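Local coordinates for protein HIAXHD3 (Humicola insolens, PDB 3ZXK) that probably removes arabinofuranose side chains from xylan as a family 43 arabinofuranosidase, and has served as a scaffold for engineering endo-xylanase activity, at residues S34-S39 against A78-I83; D364-R369 against V401-R406; L429-W434 against T499-Y504. All blocks are in the same frame, centred on the assembly; numbering follows the deposited sequence. Where two conformers were deposited one is given.

Contact 1 (S34-S39 against A78-I83)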
# COMPACT_ATOMS: atom_id res chain seq x y z
N SER A 34 1.25 -4.76 -0.30
CA SER A 34 -0.03 -5.27 0.18
C SER A 34 -1.00 -4.19 0.59
O SER A 34 -0.60 -3.13 1.13
CB SER A 34 0.22 -6.17 1.37
OG SER A 34 1.11 -7.19 0.99
N THR A 35 -2.28 -4.44 0.33
CA THR A 35 -3.30 -3.40 0.46
C THR A 35 -4.57 -3.81 1.20
O THR A 35 -5.50 -3.04 1.25
CB THR A 35 -3.73 -2.90 -0.93
OG1 THR A 35 -3.74 -4.02 -1.83
CG2 THR A 35 -2.74 -1.83 -1.47
N PHE A 36 -4.62 -5.02 1.77
CA PHE A 36 -5.78 -5.37 2.62
C PHE A 36 -7.10 -5.25 1.82
O PHE A 36 -7.20 -5.86 0.75
CB PHE A 36 -5.71 -4.63 3.98
CG PHE A 36 -4.43 -4.96 4.72
CD1 PHE A 36 -3.23 -4.29 4.44
CD2 PHE A 36 -4.41 -6.06 5.60
CE1 PHE A 36 -2.04 -4.68 5.07
CE2 PHE A 36 -3.22 -6.45 6.22
CZ PHE A 36 -2.05 -5.74 5.96
N ALA A 37 -8.05 -4.47 2.30
CA ALA A 37 -9.34 -4.32 1.61
C ALA A 37 -9.41 -3.07 0.73
O ALA A 37 -10.48 -2.71 0.24
CB ALA A 37 -10.50 -4.36 2.61
N TYR A 38 -8.28 -2.42 0.49
CA TYR A 38 -8.26 -1.26 -0.43
C TYR A 38 -8.29 -1.73 -1.89
O TYR A 38 -7.76 -2.77 -2.23
CB TYR A 38 -7.07 -0.35 -0.10
CG TYR A 38 -7.26 0.30 1.29
CD1 TYR A 38 -7.96 1.48 1.42
CD2 TYR A 38 -6.75 -0.28 2.46
CE1 TYR A 38 -8.15 2.08 2.67
CE2 TYR A 38 -6.93 0.29 3.71
CZ TYR A 38 -7.63 1.49 3.82
OH TYR A 38 -7.83 2.10 5.06
N SER A 39 -9.00 -1.01 -2.73
CA SER A 39 -9.32 -1.49 -4.08
C SER A 39 -9.14 -0.35 -5.09
O SER A 39 -9.80 0.69 -4.96
CB SER A 39 -10.78 -1.93 -4.10
OG SER A 39 -11.16 -2.35 -5.42
N ALA A 78 -14.79 -6.36 5.07
CA ALA A 78 -13.58 -7.17 4.96
C ALA A 78 -12.38 -6.36 5.47
O ALA A 78 -11.25 -6.55 5.03
CB ALA A 78 -13.35 -7.63 3.51
N TYR A 79 -12.64 -5.43 6.39
CA TYR A 79 -11.56 -4.66 7.00
C TYR A 79 -10.43 -5.55 7.50
O TYR A 79 -10.67 -6.49 8.27
CB TYR A 79 -12.07 -3.77 8.14
CG TYR A 79 -12.76 -2.53 7.67
CD1 TYR A 79 -12.03 -1.46 7.14
CD2 TYR A 79 -14.15 -2.42 7.76
CE1 TYR A 79 -12.68 -0.29 6.72
CE2 TYR A 79 -14.81 -1.27 7.31
CZ TYR A 79 -14.08 -0.21 6.82
OH TYR A 79 -14.75 0.92 6.38
N VAL A 80 -9.20 -5.21 7.09
CA VAL A 80 -7.96 -5.87 7.56
C VAL A 80 -7.88 -7.33 7.09
O VAL A 80 -7.05 -8.10 7.56
CB VAL A 80 -7.68 -5.68 9.09
CG1 VAL A 80 -6.19 -5.83 9.40
CG2 VAL A 80 -8.17 -4.35 9.58
N LYS A 81 -8.74 -7.71 6.15
CA LYS A 81 -8.61 -8.98 5.46
C LYS A 81 -7.93 -8.72 4.12
O LYS A 81 -6.93 -8.01 4.08
CB LYS A 81 -9.96 -9.71 5.37
CG LYS A 81 -10.53 -10.06 6.76
CD LYS A 81 -11.83 -10.81 6.64
CE LYS A 81 -12.37 -11.23 7.99
NZ LYS A 81 -13.78 -11.72 7.88
N GLY A 82 -8.44 -9.29 3.04
CA GLY A 82 -7.90 -9.01 1.72
C GLY A 82 -6.43 -9.36 1.56
O GLY A 82 -5.99 -10.41 2.02
N ILE A 83 -5.70 -8.49 0.88
CA ILE A 83 -4.36 -8.80 0.45
C ILE A 83 -3.34 -8.55 1.55
O ILE A 83 -3.08 -7.41 1.95
CB ILE A 83 -3.98 -7.99 -0.81
CG1 ILE A 83 -4.92 -8.38 -1.96
CG2 ILE A 83 -2.50 -8.17 -1.17
CD1 ILE A 83 -4.77 -7.52 -3.22
O HOH W 1 -8.42 -3.11 5.19
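Phe36 and Ile83 form a single antiparallel, hydrogen-bonded pair. Phe36 N donates to Ile83 O at 2.8 Å. Ile83 N returns a bond to Phe36 O at 3.0 Å. Two softer CA-H...O contacts flank this exchange: Phe36 CA lies 3.2 Å from Lys81 O, and Gly82 CA turns a hydrogen to the already bonded Phe36 O. A side chain on Gly82 would run into that oxygen. CG of Phe36 stands beside its backbone N (chi1 -58°), and one face of the ring has Ile83 O 3.9 Å above its centre. The same oxygen therefore meets both the N-H and the ring face of one residue, while Val80 O lies at the ring's edge. Ile83 in turn runs alongside Thr35, its CD1 3.9 Å from Thr35 OG1. At the other end Ala37 CB presses on Ala78 O at 3.3 Å. A water accepts from both Ala37 N and Val80 N, linking the two backbones where they part.

Each segment is shaped by a tight turn of its own, type II' from Thr35 to Tyr38 and type II from Ala78 to Lys81, each closed by a backbone bond. In the second shell, Ala42 N bonds the Thr35 hydroxyl. Trp84, which belongs to the glycan pocket, does more: its ring meets that of Phe36, its NE1 bonds Val80 O, and its backbone O binds Ser34 OG. Strand 38-39, which follows the first turn, is an edge strand of the sandwich domain's eight-stranded sheet. Here a turn leaving the first blade of the family 43 beta-propeller is pinned to the connection leading into the next blade, next to Trp84 of the glycan pocket.

Contact 2 (D364-R369 against V401-R406)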
# COMPACT_ATOMS: atom_id res chain seq x y z
N ASP A 364 -22.81 5.71 9.71
CA ASP A 364 -21.47 5.19 10.06
C ASP A 364 -20.54 5.36 8.86
O ASP A 364 -20.66 4.62 7.89
CB ASP A 364 -21.64 3.71 10.44
CG ASP A 364 -20.36 3.06 10.94
OD1 ASP A 364 -19.28 3.67 10.87
OD2 ASP A 364 -20.46 1.89 11.41
N LEU A 365 -19.58 6.29 8.93
CA LEU A 365 -18.58 6.44 7.84
C LEU A 365 -17.92 5.11 7.45
O LEU A 365 -17.65 4.87 6.29
CB LEU A 365 -17.50 7.47 8.21
CG LEU A 365 -16.45 7.75 7.12
CD1 LEU A 365 -16.98 8.23 5.77
CD2 LEU A 365 -15.45 8.77 7.66
N PHE A 366 -17.68 4.23 8.42
CA PHE A 366 -17.00 2.96 8.07
C PHE A 366 -17.87 2.00 7.26
O PHE A 366 -17.35 1.04 6.67
CB PHE A 366 -16.48 2.24 9.32
CG PHE A 366 -15.48 3.03 10.10
CD1 PHE A 366 -14.21 3.26 9.58
CD2 PHE A 366 -15.81 3.55 11.35
CE1 PHE A 366 -13.27 3.99 10.31
CE2 PHE A 366 -14.88 4.28 12.09
CZ PHE A 366 -13.62 4.50 11.56
N ALA A 367 -19.18 2.25 7.22
CA ALA A 367 -20.06 1.43 6.41
C ALA A 367 -20.27 2.03 5.03
O ALA A 367 -20.89 1.40 4.18
CB ALA A 367 -21.40 1.25 7.10
N ALA A 368 -19.77 3.24 4.79
CA ALA A 368 -20.05 3.93 3.51
C ALA A 368 -19.22 3.38 2.37
O ALA A 368 -18.00 3.31 2.51
CB ALA A 368 -19.82 5.44 3.63
N ARG A 369 -19.86 3.12 1.23
CA ARG A 369 -19.14 2.74 0.02
C ARG A 369 -18.61 4.01 -0.61
O ARG A 369 -19.09 5.12 -0.34
CB ARG A 369 -20.06 2.03 -0.96
CG ARG A 369 -20.43 0.64 -0.54
CD ARG A 369 -21.53 0.09 -1.42
NE ARG A 369 -21.60 -1.35 -1.33
CZ ARG A 369 -22.40 -2.13 -2.06
NH1 ARG A 369 -23.24 -1.59 -2.94
NH2 ARG A 369 -22.36 -3.44 -1.91
N VAL A 401 -11.40 13.11 5.00
CA VAL A 401 -11.18 12.30 6.16
C VAL A 401 -9.72 11.88 6.29
O VAL A 401 -9.02 11.56 5.31
CB VAL A 401 -12.15 11.08 6.15
CG1 VAL A 401 -11.98 10.23 4.85
CG2 VAL A 401 -12.00 10.21 7.42
N LEU A 402 -9.27 11.92 7.54
CA LEU A 402 -8.02 11.30 7.97
C LEU A 402 -8.45 9.88 8.34
O LEU A 402 -9.06 9.66 9.41
CB LEU A 402 -7.46 12.05 9.18
CG LEU A 402 -6.16 11.38 9.62
CD1 LEU A 402 -5.00 11.72 8.70
CD2 LEU A 402 -5.80 11.77 11.03
N PHE A 403 -8.20 8.93 7.42
CA PHE A 403 -8.89 7.65 7.46
C PHE A 403 -8.03 6.53 8.00
O PHE A 403 -6.95 6.26 7.51
CB PHE A 403 -9.42 7.29 6.05
CG PHE A 403 -10.35 6.11 6.05
CD1 PHE A 403 -11.70 6.25 6.42
CD2 PHE A 403 -9.89 4.84 5.69
CE1 PHE A 403 -12.55 5.14 6.45
CE2 PHE A 403 -10.74 3.73 5.72
CZ PHE A 403 -12.07 3.88 6.09
N ARG A 404 -8.55 5.86 9.01
CA ARG A 404 -7.98 4.65 9.60
C ARG A 404 -9.00 4.17 10.64
O ARG A 404 -10.15 4.66 10.69
CB ARG A 404 -6.60 4.92 10.23
CG ARG A 404 -5.69 3.72 10.21
CD ARG A 404 -4.48 3.91 11.12
NE ARG A 404 -3.53 2.80 11.04
CZ ARG A 404 -3.26 1.94 12.03
NH1 ARG A 404 -3.91 1.97 13.20
NH2 ARG A 404 -2.31 1.02 11.86
N ASP A 405 -8.59 3.24 11.50
CA ASP A 405 -9.47 2.71 12.55
C ASP A 405 -9.80 3.72 13.67
O ASP A 405 -10.76 3.52 14.39
CB ASP A 405 -8.90 1.43 13.16
CG ASP A 405 -7.50 1.62 13.74
OD1 ASP A 405 -6.72 2.44 13.22
OD2 ASP A 405 -7.19 0.90 14.71
N ARG A 406 -8.99 4.76 13.84
CA ARG A 406 -9.35 5.94 14.66
C ARG A 406 -9.28 7.13 13.73
O ARG A 406 -8.19 7.52 13.31
CB ARG A 406 -8.38 6.14 15.83
CG ARG A 406 -8.89 7.15 16.86
CD ARG A 406 -7.77 7.84 17.59
NE ARG A 406 -7.18 6.92 18.57
CZ ARG A 406 -6.11 7.19 19.30
NH1 ARG A 406 -5.52 8.38 19.20
NH2 ARG A 406 -5.66 6.28 20.15
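Phe366 pushes the rim of its ring against the end of strand 396-403. Its CE1 comes within 3.2 Å of Arg404 O, which lies at the ring edge, near its plane, so that aromatic hydrogens face a carbonyl oxygen. The neighbouring rim atom CD1 meets Phe403 CE1 at 4.0 Å. The two rings meet obliquely, their planes 50° apart. Next to the aromatic pair, Leu365 CD2 touches Val401 CG2 at 3.7 Å, and Phe513 lies against both residues. Close by is a buried salt bridge: the side chains of Arg404 and Asp405 leave the backbone away from the loop and pair with each other, NH1 to OD1 at 2.8 Å, while Arg404 NE is held by Thr506 O.

The outer side is looser. Asp364, partly exposed like Ala367 and Arg369, stays clear of the strand; its OD1 accepts from Phe366 N at 3.0 Å, from above the carboxylate plane, in an Asx turn that starts the short 3-10 segment, and its OD2 binds Thr436.

Side chains alternate here as in any beta-strand: Leu402, between Val401 and Phe403, packs on strand 476-482 of the other sheet. One face of the strand thus meets the opposing sheet while the other takes the loop 364-369, which fits a concanavalin A-like beta-sandwich.

Contact 3 (L429-W434 against T499-Y504). With XYP (beta-D-xylopyranose), chain C.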
# COMPACT_ATOMS: atom_id res chain seq x y z
N LEU A 429 -13.20 2.11 15.02
CA LEU A 429 -13.46 0.66 14.93
C LEU A 429 -12.87 -0.00 16.15
O LEU A 429 -11.83 0.43 16.65
CB LEU A 429 -12.75 0.07 13.71
CG LEU A 429 -13.24 0.48 12.34
CD1 LEU A 429 -12.38 -0.13 11.23
CD2 LEU A 429 -14.72 0.10 12.18
N ASN A 430 -13.49 -1.09 16.59
CA ASN A 430 -12.96 -1.92 17.66
C ASN A 430 -11.90 -2.85 17.06
O ASN A 430 -12.21 -3.58 16.12
CB ASN A 430 -14.12 -2.74 18.22
CG ASN A 430 -13.75 -3.56 19.45
OD1 ASN A 430 -12.59 -3.77 19.79
ND2 ASN A 430 -14.78 -4.05 20.11
N GLU A 431 -10.67 -2.83 17.57
CA GLU A 431 -9.60 -3.68 17.03
C GLU A 431 -9.88 -5.17 17.20
O GLU A 431 -9.28 -6.00 16.50
CB GLU A 431 -8.27 -3.37 17.71
CG GLU A 431 -7.80 -1.93 17.60
CD GLU A 431 -6.43 -1.76 18.23
OE1 GLU A 431 -6.17 -2.41 19.27
OE2 GLU A 431 -5.62 -1.01 17.67
N ASP A 432 -10.76 -5.51 18.13
CA ASP A 432 -11.22 -6.88 18.28
C ASP A 432 -12.45 -7.11 17.41
O ASP A 432 -13.59 -6.98 17.86
CB ASP A 432 -11.55 -7.21 19.73
CG ASP A 432 -11.59 -8.70 20.00
OD1 ASP A 432 -11.66 -9.50 19.04
OD2 ASP A 432 -11.52 -9.09 21.19
N GLY A 433 -12.19 -7.42 16.14
CA GLY A 433 -13.23 -7.82 15.20
C GLY A 433 -13.58 -6.78 14.17
O GLY A 433 -14.28 -7.09 13.21
N TRP A 434 -13.15 -5.53 14.37
CA TRP A 434 -13.39 -4.42 13.42
C TRP A 434 -14.82 -4.02 13.19
O TRP A 434 -15.16 -3.47 12.10
CB TRP A 434 -12.69 -4.69 12.08
CG TRP A 434 -11.27 -5.05 12.31
CD1 TRP A 434 -10.66 -6.29 12.12
CD2 TRP A 434 -10.21 -4.18 12.85
NE1 TRP A 434 -9.33 -6.22 12.46
CE2 TRP A 434 -9.00 -5.00 12.92
CE3 TRP A 434 -10.16 -2.85 13.27
CZ2 TRP A 434 -7.78 -4.48 13.36
CZ3 TRP A 434 -8.94 -2.34 13.73
CH2 TRP A 434 -7.78 -3.14 13.78
N THR A 499 -3.74 7.25 16.37
CA THR A 499 -3.27 6.00 16.99
C THR A 499 -1.89 5.53 16.47
O THR A 499 -1.58 5.70 15.29
CB THR A 499 -4.29 4.86 16.86
OG1 THR A 499 -3.83 3.75 17.63
CG2 THR A 499 -4.51 4.48 15.40
N ASN A 500 -1.08 4.95 17.37
CA ASN A 500 0.18 4.27 16.98
C ASN A 500 0.05 2.75 16.88
O ASN A 500 1.05 2.07 16.62
CB ASN A 500 1.32 4.59 17.96
CG ASN A 500 1.73 6.04 17.90
OD1 ASN A 500 1.87 6.62 16.81
ND2 ASN A 500 1.90 6.65 19.08
N SER A 501 -1.16 2.23 17.06
CA SER A 501 -1.39 0.80 17.01
C SER A 501 -1.08 0.26 15.61
O SER A 501 -1.36 0.91 14.59
CB SER A 501 -2.84 0.49 17.32
OG SER A 501 -3.09 -0.90 17.21
N TRP A 502 -0.55 -0.95 15.58
CA TRP A 502 -0.26 -1.66 14.34
C TRP A 502 -1.36 -2.55 13.89
O TRP A 502 -1.31 -3.03 12.79
CB TRP A 502 1.05 -2.44 14.47
CG TRP A 502 1.05 -3.49 15.55
CD1 TRP A 502 1.56 -3.39 16.83
CD2 TRP A 502 0.53 -4.86 15.45
NE1 TRP A 502 1.37 -4.58 17.53
CE2 TRP A 502 0.77 -5.50 16.74
CE3 TRP A 502 -0.09 -5.60 14.44
CZ2 TRP A 502 0.41 -6.83 16.99
CZ3 TRP A 502 -0.46 -6.92 14.70
CH2 TRP A 502 -0.22 -7.52 15.95
N ARG A 503 -2.38 -2.79 14.72
CA ARG A 503 -3.36 -3.84 14.41
C ARG A 503 -4.17 -3.71 13.11
O ARG A 503 -4.47 -4.71 12.46
CB ARG A 503 -4.26 -4.12 15.61
CG ARG A 503 -3.48 -4.61 16.82
CD ARG A 503 -4.33 -5.27 17.89
NE ARG A 503 -3.50 -5.73 19.00
CZ ARG A 503 -2.93 -6.93 19.09
NH1 ARG A 503 -3.09 -7.83 18.13
NH2 ARG A 503 -2.20 -7.24 20.16
N TYR A 504 -4.46 -2.47 12.70
CA TYR A 504 -5.12 -2.24 11.40
C TYR A 504 -4.16 -2.42 10.21
O TYR A 504 -4.59 -2.48 9.07
CB TYR A 504 -5.72 -0.83 11.42
CG TYR A 504 -6.59 -0.47 10.24
CD1 TYR A 504 -7.91 -0.92 10.17
CD2 TYR A 504 -6.11 0.35 9.21
CE1 TYR A 504 -8.74 -0.59 9.11
CE2 TYR A 504 -6.93 0.71 8.14
CZ TYR A 504 -8.23 0.24 8.08
OH TYR A 504 -9.02 0.59 7.00
O1 XYP C . 5.36 -7.33 19.59
C1 XYP C . 5.21 -7.91 18.29
C2 XYP C . 4.63 -9.33 18.37
C3 XYP C . 4.55 -9.92 16.96
C4 XYP C . 3.68 -9.01 16.09
C5 XYP C . 4.15 -7.55 16.16
O2 XYP C . 5.44 -10.18 19.19
O3 XYP C . 4.01 -11.25 16.97
O4 XYP C . 3.67 -9.51 14.74
O5 XYP C . 4.32 -7.10 17.51
O HOH W 2 -4.87 -0.36 14.71
O HOH W 3 -3.51 -1.98 19.56
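Glu431 reaches Ser501 with CG beside its own backbone N (chi1 -58°) and CD carried on in an extended chain, while Ser501 OG stands anti to its backbone N (chi1 177°). The hydroxyl donates to Glu431 OE2 at 2.6 Å, on the syn side of the carboxylate. Ser501 OG also accepts from Arg503 N at 3.2 Å, forming an ST turn. One water donates to both Glu431 OE1 and Ser501 OG; another donates to OE2 and accepts from Tyr504 N. These are two loops at one rim of the concanavalin A-like sandwich, and the second supplies Trp502 to the glycan pocket. An alanine in place of Glu431 would probably leave the Ser501 hydroxyl without this acceptor and both waters less firmly held, and would remove the opposite charge that OE1 brings within 4.3 Å of Arg503 NE.

Next to this bond network, Tyr504 turns an edge to the six-membered ring of Trp434, with centroids 5.7 Å apart and planes at 72°; Glu431 O lies over the opposite face of the indole. Tyr504 OH bonds Tyr38 OH. Trp502 has xylose C5 3.8 Å above one face, and Arg503 CG backs the other.

Overall arrangement
From the N terminus, contact 1 closes first, drawing the link between the first two propeller blades back onto a turn leaving the first blade. Contact 2 follows in the sandwich domain, folding the loop before strand 372-375 onto strand 396-403. Contact 3 then closes the longest span, joining the loops after strands 418-429 and 490-497. The three run in series, neither nested nor crossed, yet their centres lie 13 to 14 Å apart. Asp405 O to Leu429 N links contacts 2 and 3. Propeller and sandwich are tied by Tyr79 OH to Phe366 O, by Val80 packing on Trp434 and Tyr504, and by strand 38-39 joining the sandwich sheet; contact 3 borders the glycan site through Trp502.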